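Local structure of putative secreted cellulose-binding protein (Streptomyces coelicolor, 4OY6) at residues G2-P7 against Y177-D182; D111-Y116 against V164-Q169; D66-S71 against S82-G87. The protein probably oxidises and cleaves cellulose chains as a copper-dependent lytic polysaccharide monooxygenase of family AA10. All coordinates share one frame; numbering follows the deposited sequence.

Interaction 1 of 3, residues G2-P7 against Y177-D182; sequences GSVVDP and YFLCSD. With ZN (zinc ion), chain G.
Beside the copper site, Gly2 and Tyr177 start a buried seam that continues through Val4 and Leu179 to Pro7 and Ser181. The Tyr177 side chain comes within about 3 Å (nearest atoms) of the copper held by His1 and His108, and Gly2 meets its ring obliquely through the backbone, Gly2 O lying 3.8 Å from Tyr177 CD2. This position is consistent with the aromatic that fills an axial site of copper in the family. Farther in, Leu179 points toward strand 2-6: its CD1 lies 3.6 Å from Ser3 OG, a hydroxyl hydrogen-bonded to Ser9, and its CB meets Val4 CG2 at 3.8 Å. The strand axes run at 22° and approach to 7.2 Å, so they face each other as members of opposite sheets in an immunoglobulin-like beta sandwich, where branched aliphatic residues fill the interior. At the far end Ser181 OG, anti to its carbonyl carbon (chi1 -61°), donates to Pro7 O at 2.8 Å, approaching 28° out of the carbonyl plane, and also touches Val4 CG1. The peptide before Pro7 is cis. Val5 and Asp6 form a classic beta bulge opposite Lys101, and Asp6, directed away from the seam, binds a zinc ion through OD1 at 2.2 Å, together with four waters.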
loop_
_atom_site.group_PDB
_atom_site.type_symbol
_atom_site.label_atom_id
_atom_site.label_comp_id
_atom_site.label_asym_id
_atom_site.label_seq_id
_atom_site.Cartn_x
_atom_site.Cartn_y
_atom_site.Cartn_z
ATOM N N GLY A 2 -10.348 -2.135 4.806
ATOM C CA GLY A 2 -10.098 -2.532 3.426
ATOM C C GLY A 2 -8.666 -2.266 3.022
ATOM O O GLY A 2 -7.802 -2.044 3.851
ATOM N N SER A 3 -8.445 -2.253 1.711
ATOM C CA SER A 3 -7.123 -2.044 1.138
ATOM C C SER A 3 -7.251 -1.564 -0.292
ATOM O O SER A 3 -8.345 -1.528 -0.855
ATOM C CB SER A 3 -6.283 -3.333 1.162
ATOM O OG SER A 3 -4.926 -3.055 0.920
ATOM N N VAL A 4 -6.116 -1.206 -0.882
ATOM C CA VAL A 4 -6.031 -0.961 -2.310
ATOM C C VAL A 4 -5.907 -2.304 -2.999
ATOM O O VAL A 4 -4.966 -3.064 -2.751
ATOM C CB VAL A 4 -4.864 -0.052 -2.681
ATOM C CG1 VAL A 4 -4.749 0.028 -4.193
ATOM C CG2 VAL A 4 -5.054 1.340 -2.087
ATOM N N VAL A 5 -6.908 -2.619 -3.828
ATOM C CA VAL A 5 -6.964 -3.881 -4.533
ATOM C C VAL A 5 -6.453 -3.820 -5.960
ATOM O O VAL A 5 -6.059 -4.833 -6.520
ATOM C CB VAL A 5 -8.377 -4.508 -4.477
ATOM C CG1 VAL A 5 -8.754 -4.788 -3.021
ATOM C CG2 VAL A 5 -9.420 -3.629 -5.144
ATOM N N ASP A 6 -6.431 -2.619 -6.537
ATOM C CA ASP A 6 -5.903 -2.415 -7.888
ATOM C C ASP A 6 -5.369 -1.001 -7.959
ATOM O O ASP A 6 -6.117 -0.057 -7.704
ATOM C CB ASP A 6 -7.001 -2.574 -8.971
ATOM C CG ASP A 6 -7.548 -3.955 -9.054
ATOM O OD1 ASP A 6 -6.887 -4.818 -9.661
ATOM O OD2 ASP A 6 -8.666 -4.192 -8.528
ATOM N N PRO A 7 -4.062 -0.812 -8.236
ATOM C CA PRO A 7 -2.998 -1.809 -8.297
ATOM C C PRO A 7 -2.786 -2.385 -6.900
ATOM O O PRO A 7 -2.639 -1.625 -5.945
ATOM C CB PRO A 7 -1.793 -0.995 -8.797
ATOM C CG PRO A 7 -2.035 0.383 -8.297
ATOM C CD PRO A 7 -3.530 0.563 -8.300
ATOM N N TYR A 177 -5.590 4.333 6.878
ATOM C CA TYR A 177 -4.976 3.168 6.251
ATOM C C TYR A 177 -3.834 3.628 5.359
ATOM O O TYR A 177 -3.968 4.628 4.671
ATOM C CB TYR A 177 -6.011 2.375 5.450
ATOM C CG TYR A 177 -7.186 1.900 6.263
ATOM C CD1 TYR A 177 -8.153 2.786 6.732
ATOM C CD2 TYR A 177 -7.345 0.561 6.570
ATOM C CE1 TYR A 177 -9.230 2.335 7.481
ATOM C CE2 TYR A 177 -8.422 0.103 7.341
ATOM C CZ TYR A 177 -9.352 1.014 7.805
ATOM O OH TYR A 177 -10.404 0.569 8.577
ATOM N N PHE A 178 -2.739 2.868 5.372
ATOM C CA PHE A 178 -1.489 3.255 4.701
ATOM C C PHE A 178 -1.092 2.137 3.746
ATOM O O PHE A 178 -0.639 1.082 4.185
ATOM C CB PHE A 178 -0.363 3.488 5.723
ATOM C CG PHE A 178 -0.688 4.573 6.723
ATOM C CD1 PHE A 178 -1.339 4.288 7.909
ATOM C CD2 PHE A 178 -0.324 5.883 6.480
ATOM C CE1 PHE A 178 -1.635 5.302 8.805
ATOM C CE2 PHE A 178 -0.622 6.897 7.369
ATOM C CZ PHE A 178 -1.273 6.603 8.535
ATOM N N LEU A 179 -1.315 2.365 2.459
ATOM C CA LEU A 179 -1.246 1.273 1.474
ATOM C C LEU A 179 -0.155 1.521 0.421
ATOM O O LEU A 179 -0.275 2.415 -0.435
ATOM C CB LEU A 179 -2.577 1.111 0.752
ATOM C CG LEU A 179 -3.831 0.734 1.518
ATOM C CD1 LEU A 179 -3.663 -0.192 2.714
ATOM C CD2 LEU A 179 -4.656 1.922 1.883
ATOM N N CYS A 180 0.899 0.712 0.473
ATOM C CA CYS A 180 1.934 0.684 -0.567
ATOM C C CYS A 180 1.529 -0.262 -1.680
ATOM O O CYS A 180 1.245 -1.430 -1.393
ATOM C CB CYS A 180 3.266 0.181 -0.027
ATOM S SG CYS A 180 4.088 1.385 1.010
ATOM N N SER A 181 1.582 0.209 -2.930
ATOM C CA SER A 181 1.383 -0.641 -4.113
ATOM C C SER A 181 2.565 -0.495 -5.041
ATOM O O SER A 181 2.858 0.617 -5.499
ATOM C CB SER A 181 0.138 -0.222 -4.878
ATOM O OG SER A 181 -1.039 -0.336 -4.091
ATOM N N ASP A 182 3.252 -1.600 -5.320
ATOM C CA ASP A 182 4.357 -1.572 -6.265
ATOM C C ASP A 182 3.808 -1.577 -7.678
ATOM O O ASP A 182 2.995 -2.415 -8.042
ATOM C CB ASP A 182 5.276 -2.755 -6.024
ATOM C CG ASP A 182 5.864 -2.725 -4.641
ATOM O OD1 ASP A 182 5.362 -3.477 -3.763
ATOM O OD2 ASP A 182 6.790 -1.910 -4.404
HETATM ZN ZN ZN G . -7.195 -6.975 -9.636
HETATM O O HOH W 1 -5.887 -7.031 -7.918
HETATM O O HOH W 2 -9.084 -6.849 -8.562
HETATM O O HOH W 3 -7.063 -8.798 -9.022
HETATM O O HOH W 4 -5.851 -7.370 -10.895
#

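Interaction 2 of 3, residues D111-Y116 against V164-Q169; sequences DYFLVY and VYTIWQ
Phe113 to Tyr116 pair with Tyr165 to Trp168 as neighbouring antiparallel strands in the larger sheet of the beta sandwich. Backbone bonds come in couples at the hydrogen-bonded pairs: Leu114 and Ile167 exchange N-H to O bonds in both directions, as do Tyr116 and Tyr165, the straightest being Ile167 N to Leu114 O (2.8 Å, 177° at the hydrogen). Between the couples, Val115 CA points its hydrogen at Tyr165 O and Thr166 CA at Leu114 O.

Aromatic contacts dominate at the end nearer the copper site. Phe113 and Trp168 lie side by side on the face turned to strand 97-104, with Phe113 CE1 3.5 Å from Trp168 CD1 and the ring planes inclined at 31°; Trp168 in turn stacks on Tyr177 and gives its NE1 to Gly109 O. On the opposite face, Tyr112 CG sits between the backbone N and the carbonyl carbon (chi1 55°), which brings the ring back over Gln169. Gln169 CB makes a CH-pi contact there, 3.7 Å from the ring centroid, while its amide goes on to Thr176 and Asp174; a glutamine thus supplies both methylenes for the ring and a polar end for its neighbours.

Apolar contacts complete the pairing. Ile167 CD1 reaches Tyr116 CE1 at 3.8 Å, and Phe60 of helix 60-63 covers Tyr112, Leu114, Ile167 and Gln169. On the face carrying Val115, the branched side chains of Val115 and Val164 cross at a slant, CG1 to CG1 at 3.7 Å.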
loop_
_atom_site.group_PDB
_atom_site.type_symbol
_atom_site.label_atom_id
_atom_site.label_comp_id
_atom_site.label_asym_id
_atom_site.label_seq_id
_atom_site.Cartn_x
_atom_site.Cartn_y
_atom_site.Cartn_z
ATOM N N ASP A 111 -12.835 10.780 4.467
ATOM C CA ASP A 111 -12.714 12.240 4.561
ATOM C C ASP A 111 -11.895 12.759 3.379
ATOM O O ASP A 111 -12.176 13.824 2.832
ATOM C CB ASP A 111 -12.041 12.657 5.873
ATOM C CG ASP A 111 -12.928 12.464 7.097
ATOM O OD1 ASP A 111 -14.123 12.090 6.969
ATOM O OD2 ASP A 111 -12.388 12.690 8.194
ATOM N N TYR A 112 -10.867 11.991 3.018
ATOM C CA TYR A 112 -10.006 12.285 1.893
ATOM C C TYR A 112 -9.105 11.070 1.656
ATOM O O TYR A 112 -8.924 10.228 2.545
ATOM C CB TYR A 112 -9.130 13.527 2.145
ATOM C CG TYR A 112 -8.285 13.490 3.399
ATOM C CD1 TYR A 112 -7.026 12.911 3.395
ATOM C CD2 TYR A 112 -8.760 13.987 4.604
ATOM C CE1 TYR A 112 -6.252 12.857 4.538
ATOM C CE2 TYR A 112 -7.974 13.959 5.751
ATOM C CZ TYR A 112 -6.730 13.381 5.721
ATOM O OH TYR A 112 -5.958 13.329 6.847
ATOM N N PHE A 113 -8.533 11.022 0.456
ATOM C CA PHE A 113 -7.374 10.201 0.128
ATOM C C PHE A 113 -6.226 11.107 -0.257
ATOM O O PHE A 113 -6.409 12.127 -0.913
ATOM C CB PHE A 113 -7.657 9.272 -1.063
ATOM C CG PHE A 113 -8.774 8.289 -0.826
ATOM C CD1 PHE A 113 -8.530 7.095 -0.195
ATOM C CD2 PHE A 113 -10.067 8.551 -1.256
ATOM C CE1 PHE A 113 -9.543 6.179 0.012
ATOM C CE2 PHE A 113 -11.091 7.631 -1.051
ATOM C CZ PHE A 113 -10.826 6.449 -0.410
ATOM N N LEU A 114 -5.029 10.712 0.153
ATOM C CA LEU A 114 -3.771 11.282 -0.356
ATOM C C LEU A 114 -3.090 10.180 -1.144
ATOM O O LEU A 114 -2.993 9.046 -0.681
ATOM C CB LEU A 114 -2.857 11.739 0.775
ATOM C CG LEU A 114 -3.476 12.644 1.819
ATOM C CD1 LEU A 114 -2.468 12.906 2.933
ATOM C CD2 LEU A 114 -4.033 13.926 1.235
ATOM N N VAL A 115 -2.583 10.515 -2.327
ATOM C CA VAL A 115 -1.856 9.533 -3.113
ATOM C C VAL A 115 -0.504 10.140 -3.477
ATOM O O VAL A 115 -0.425 11.255 -3.977
ATOM C CB VAL A 115 -2.607 9.136 -4.404
ATOM C CG1 VAL A 115 -1.864 8.018 -5.109
ATOM C CG2 VAL A 115 -4.044 8.735 -4.113
ATOM N N TYR A 116 0.537 9.368 -3.199
ATOM C CA TYR A 116 1.904 9.706 -3.520
ATOM C C TYR A 116 2.495 8.647 -4.436
ATOM O O TYR A 116 2.033 7.520 -4.481
ATOM C CB TYR A 116 2.786 9.770 -2.265
ATOM C CG TYR A 116 2.323 10.720 -1.197
ATOM C CD1 TYR A 116 1.357 10.328 -0.265
ATOM C CD2 TYR A 116 2.808 12.018 -1.120
ATOM C CE1 TYR A 116 0.925 11.186 0.714
ATOM C CE2 TYR A 116 2.372 12.895 -0.134
ATOM C CZ TYR A 116 1.438 12.463 0.783
ATOM O OH TYR A 116 1.005 13.321 1.744
ATOM N N VAL A 164 3.418 3.346 -5.238
ATOM C CA VAL A 164 2.303 4.243 -4.979
ATOM C C VAL A 164 1.977 4.105 -3.489
ATOM O O VAL A 164 1.908 2.998 -2.965
ATOM C CB VAL A 164 1.080 3.905 -5.833
ATOM C CG1 VAL A 164 -0.099 4.786 -5.480
ATOM C CG2 VAL A 164 1.398 3.982 -7.309
ATOM N N TYR A 165 1.820 5.240 -2.808
ATOM C CA TYR A 165 1.454 5.247 -1.399
ATOM C C TYR A 165 0.117 5.960 -1.275
ATOM O O TYR A 165 0.020 7.151 -1.532
ATOM C CB TYR A 165 2.512 5.941 -0.568
ATOM C CG TYR A 165 2.449 5.722 0.929
ATOM C CD1 TYR A 165 2.380 4.444 1.467
ATOM C CD2 TYR A 165 2.576 6.778 1.841
ATOM C CE1 TYR A 165 2.443 4.223 2.837
ATOM C CE2 TYR A 165 2.638 6.570 3.199
ATOM C CZ TYR A 165 2.580 5.278 3.692
ATOM O OH TYR A 165 2.701 5.104 5.051
ATOM N N THR A 166 -0.902 5.194 -0.899
ATOM C CA THR A 166 -2.241 5.696 -0.753
ATOM C C THR A 166 -2.599 5.751 0.723
ATOM O O THR A 166 -2.461 4.767 1.442
ATOM C CB THR A 166 -3.255 4.779 -1.480
ATOM O OG1 THR A 166 -2.955 4.724 -2.871
ATOM C CG2 THR A 166 -4.669 5.261 -1.290
ATOM N N ILE A 167 -3.023 6.933 1.152
ATOM C CA ILE A 167 -3.458 7.164 2.527
ATOM C C ILE A 167 -4.958 7.427 2.510
ATOM O O ILE A 167 -5.415 8.377 1.885
ATOM C CB ILE A 167 -2.688 8.330 3.178
ATOM C CG1 ILE A 167 -1.175 8.077 3.096
ATOM C CG2 ILE A 167 -3.141 8.513 4.614
ATOM C CD1 ILE A 167 -0.303 9.135 3.709
ATOM N N TRP A 168 -5.702 6.556 3.182
ATOM C CA TRP A 168 -7.157 6.624 3.279
ATOM C C TRP A 168 -7.517 7.078 4.681
ATOM O O TRP A 168 -7.295 6.342 5.639
ATOM C CB TRP A 168 -7.762 5.257 2.987
ATOM C CG TRP A 168 -9.210 5.047 3.316
ATOM C CD1 TRP A 168 -10.203 5.977 3.433
ATOM C CD2 TRP A 168 -9.811 3.777 3.560
ATOM N NE1 TRP A 168 -11.385 5.348 3.753
ATOM C CE2 TRP A 168 -11.170 3.996 3.829
ATOM C CE3 TRP A 168 -9.313 2.463 3.591
ATOM C CZ2 TRP A 168 -12.040 2.947 4.139
ATOM C CZ3 TRP A 168 -10.165 1.436 3.882
ATOM C CH2 TRP A 168 -11.514 1.681 4.172
ATOM N N GLN A 169 -8.069 8.277 4.802
ATOM C CA GLN A 169 -8.591 8.761 6.070
ATOM C C GLN A 169 -10.076 8.403 6.109
ATOM O O GLN A 169 -10.865 8.973 5.352
ATOM C CB GLN A 169 -8.397 10.274 6.210
ATOM C CG GLN A 169 -8.932 10.836 7.511
ATOM C CD GLN A 169 -8.137 10.394 8.700
ATOM O OE1 GLN A 169 -6.932 10.135 8.621
ATOM N NE2 GLN A 169 -8.806 10.367 9.855
HETATM O O HOH W 5 -11.714 10.954 10.165
#

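Interaction 3 of 3, residues D66-S71 against S82-G87; sequences DGQLCS and SLDAVG. With ZN (zinc ion), chain I.
The carboxylate of Asp84 has Gly67 O over one face and is held by Ser71 at its oxygens. Gly67 O stands almost straight over the carboxylate carbon, 3.4 Å from Asp84 CG, while both bonds from Ser71 come in from the opposite side of the plane. Ser71 OG reaches Asp84 OD2 at 2.6 Å on the syn side, 24° out of the carboxylate plane, and Ser71 N adds a weak bond to OD1. Water 7 donates to the same OD1 at 2.8 Å and accepts from Cys70 N, tying that amide to the acid. An aspartate suits this place because two oxygens on a short arm can serve a hydroxyl, an amide and a water at once. A second water donates to both Gly67 O and Asp84 O, while Gly67 itself has a positive phi (81°), easy for a residue lacking a side chain. Next to the acid, Cys70 CB and Leu83 CB make an apolar contact at 4.1 Å, and Cys70 CB also lies 3.3 Å from Leu83 O. Asp66, turned from the contact, binds a zinc ion through OD2 at 2.0 Å. The short 3-10 segment at 82-84 is flanked by helix 32-40 at Ser82 and helix 10-18 at Leu83, whose O is also bonded by Arg10, whereas Cys70 is joined by a disulfide to Cys180 of strand 175-184.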
loop_
_atom_site.group_PDB
_atom_site.type_symbol
_atom_site.label_atom_id
_atom_site.label_comp_id
_atom_site.label_asym_id
_atom_site.label_seq_id
_atom_site.Cartn_x
_atom_site.Cartn_y
_atom_site.Cartn_z
ATOM N N ASP A 66 10.325 7.209 8.651
ATOM C CA ASP A 66 11.011 6.778 7.455
ATOM C C ASP A 66 11.455 5.329 7.585
ATOM O O ASP A 66 11.859 4.878 8.657
ATOM C CB ASP A 66 12.236 7.664 7.215
ATOM C CG ASP A 66 11.886 9.026 6.680
ATOM O OD1 ASP A 66 10.787 9.241 6.150
ATOM O OD2 ASP A 66 12.765 9.902 6.739
ATOM N N GLY A 67 11.322 4.600 6.482
ATOM C CA GLY A 67 11.603 3.162 6.446
ATOM C C GLY A 67 10.491 2.271 6.958
ATOM O O GLY A 67 10.614 1.061 6.933
ATOM N N GLN A 68 9.413 2.879 7.444
ATOM C CA GLN A 68 8.261 2.164 7.993
ATOM C C GLN A 68 6.964 2.590 7.324
ATOM O O GLN A 68 5.874 2.388 7.852
ATOM C CB GLN A 68 8.136 2.372 9.509
ATOM C CG GLN A 68 9.389 1.995 10.271
ATOM C CD GLN A 68 9.314 2.317 11.727
ATOM O OE1 GLN A 68 8.226 2.377 12.308
ATOM N NE2 GLN A 68 10.465 2.489 12.345
ATOM N N LEU A 69 7.048 3.178 6.136
ATOM C CA LEU A 69 5.843 3.643 5.462
ATOM C C LEU A 69 4.892 2.485 5.124
ATOM O O LEU A 69 3.675 2.576 5.334
ATOM C CB LEU A 69 6.150 4.463 4.194
ATOM C CG LEU A 69 6.490 5.936 4.476
ATOM C CD1 LEU A 69 7.792 6.124 5.282
ATOM C CD2 LEU A 69 6.525 6.733 3.180
ATOM N N CYS A 70 5.417 1.400 4.568
ATOM C CA CYS A 70 4.556 0.321 4.079
ATOM C C CYS A 70 3.950 -0.522 5.184
ATOM O O CYS A 70 2.983 -1.222 4.928
ATOM C CB CYS A 70 5.280 -0.557 3.059
ATOM S SG CYS A 70 5.776 0.377 1.572
ATOM N N SER A 71 4.474 -0.436 6.404
ATOM C CA SER A 71 3.844 -1.046 7.577
ATOM C C SER A 71 3.012 -0.040 8.381
ATOM O O SER A 71 2.542 -0.366 9.466
ATOM C CB SER A 71 4.886 -1.637 8.493
ATOM O OG SER A 71 5.673 -0.622 9.081
ATOM N N SER A 82 6.972 -6.898 7.867
ATOM C CA SER A 82 7.651 -7.482 6.711
ATOM C C SER A 82 7.377 -6.708 5.428
ATOM O O SER A 82 8.117 -6.852 4.459
ATOM C CB SER A 82 7.223 -8.937 6.516
ATOM O OG SER A 82 5.865 -9.069 6.149
ATOM N N LEU A 83 6.345 -5.878 5.408
ATOM C CA LEU A 83 6.079 -5.055 4.234
ATOM C C LEU A 83 7.092 -3.915 4.069
ATOM O O LEU A 83 7.127 -3.265 3.018
ATOM C CB LEU A 83 4.651 -4.487 4.224
ATOM C CG LEU A 83 3.538 -5.515 4.460
ATOM C CD1 LEU A 83 2.202 -4.817 4.317
ATOM C CD2 LEU A 83 3.668 -6.723 3.531
ATOM N N ASP A 84 7.909 -3.674 5.108
ATOM C CA ASP A 84 8.994 -2.705 5.017
ATOM C C ASP A 84 10.284 -3.300 4.431
ATOM O O ASP A 84 11.278 -2.586 4.258
ATOM C CB ASP A 84 9.303 -2.133 6.397
ATOM C CG ASP A 84 8.182 -1.274 6.970
ATOM O OD1 ASP A 84 7.487 -0.598 6.189
ATOM O OD2 ASP A 84 8.058 -1.252 8.212
ATOM N N ALA A 85 10.302 -4.600 4.129
ATOM C CA ALA A 85 11.470 -5.191 3.506
ATOM C C ALA A 85 11.780 -4.499 2.185
ATOM O O ALA A 85 10.872 -4.059 1.466
ATOM C CB ALA A 85 11.262 -6.678 3.301
ATOM N N VAL A 86 13.072 -4.426 1.885
ATOM C CA VAL A 86 13.556 -3.810 0.667
ATOM C C VAL A 86 13.998 -4.921 -0.289
ATOM O O VAL A 86 14.797 -5.795 0.074
ATOM C CB VAL A 86 14.705 -2.851 0.974
ATOM C CG1 VAL A 86 15.305 -2.283 -0.303
ATOM C CG2 VAL A 86 14.228 -1.742 1.892
ATOM N N GLY A 87 13.443 -4.914 -1.501
ATOM C CA GLY A 87 13.730 -5.954 -2.464
ATOM C C GLY A 87 12.770 -5.892 -3.617
ATOM O O GLY A 87 11.979 -4.942 -3.719
HETATM ZN ZN ZN I . 12.121 11.756 6.320
HETATM O O HOH W 6 12.201 -0.169 5.019
HETATM O O HOH W 7 8.375 1.233 4.289
HETATM O O HOH W 8 12.466 11.654 4.428
#

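Interaction 1 brings the chain's two ends together and encloses the others in sequence: 66-71 with 82-87 closes first, and 111-116 with 164-169 follows. Interactions 1 and 2, with centres about 9 Å apart, share the larger sheet, where strands 161-170 and 175-184 are neighbours; one contact pairs strands within that sheet and the other packs it against the three-stranded sheet. Interaction 3 lies in the loop region between helix 60-63 and strand 92-93, its centre about 14 Å from that of interaction 1 and 17 Å from that of interaction 2. The Cys70-Cys180 disulfide and the Tyr165 OH to Leu69 O hydrogen bond fasten this loop to the sandwich that carries the copper site.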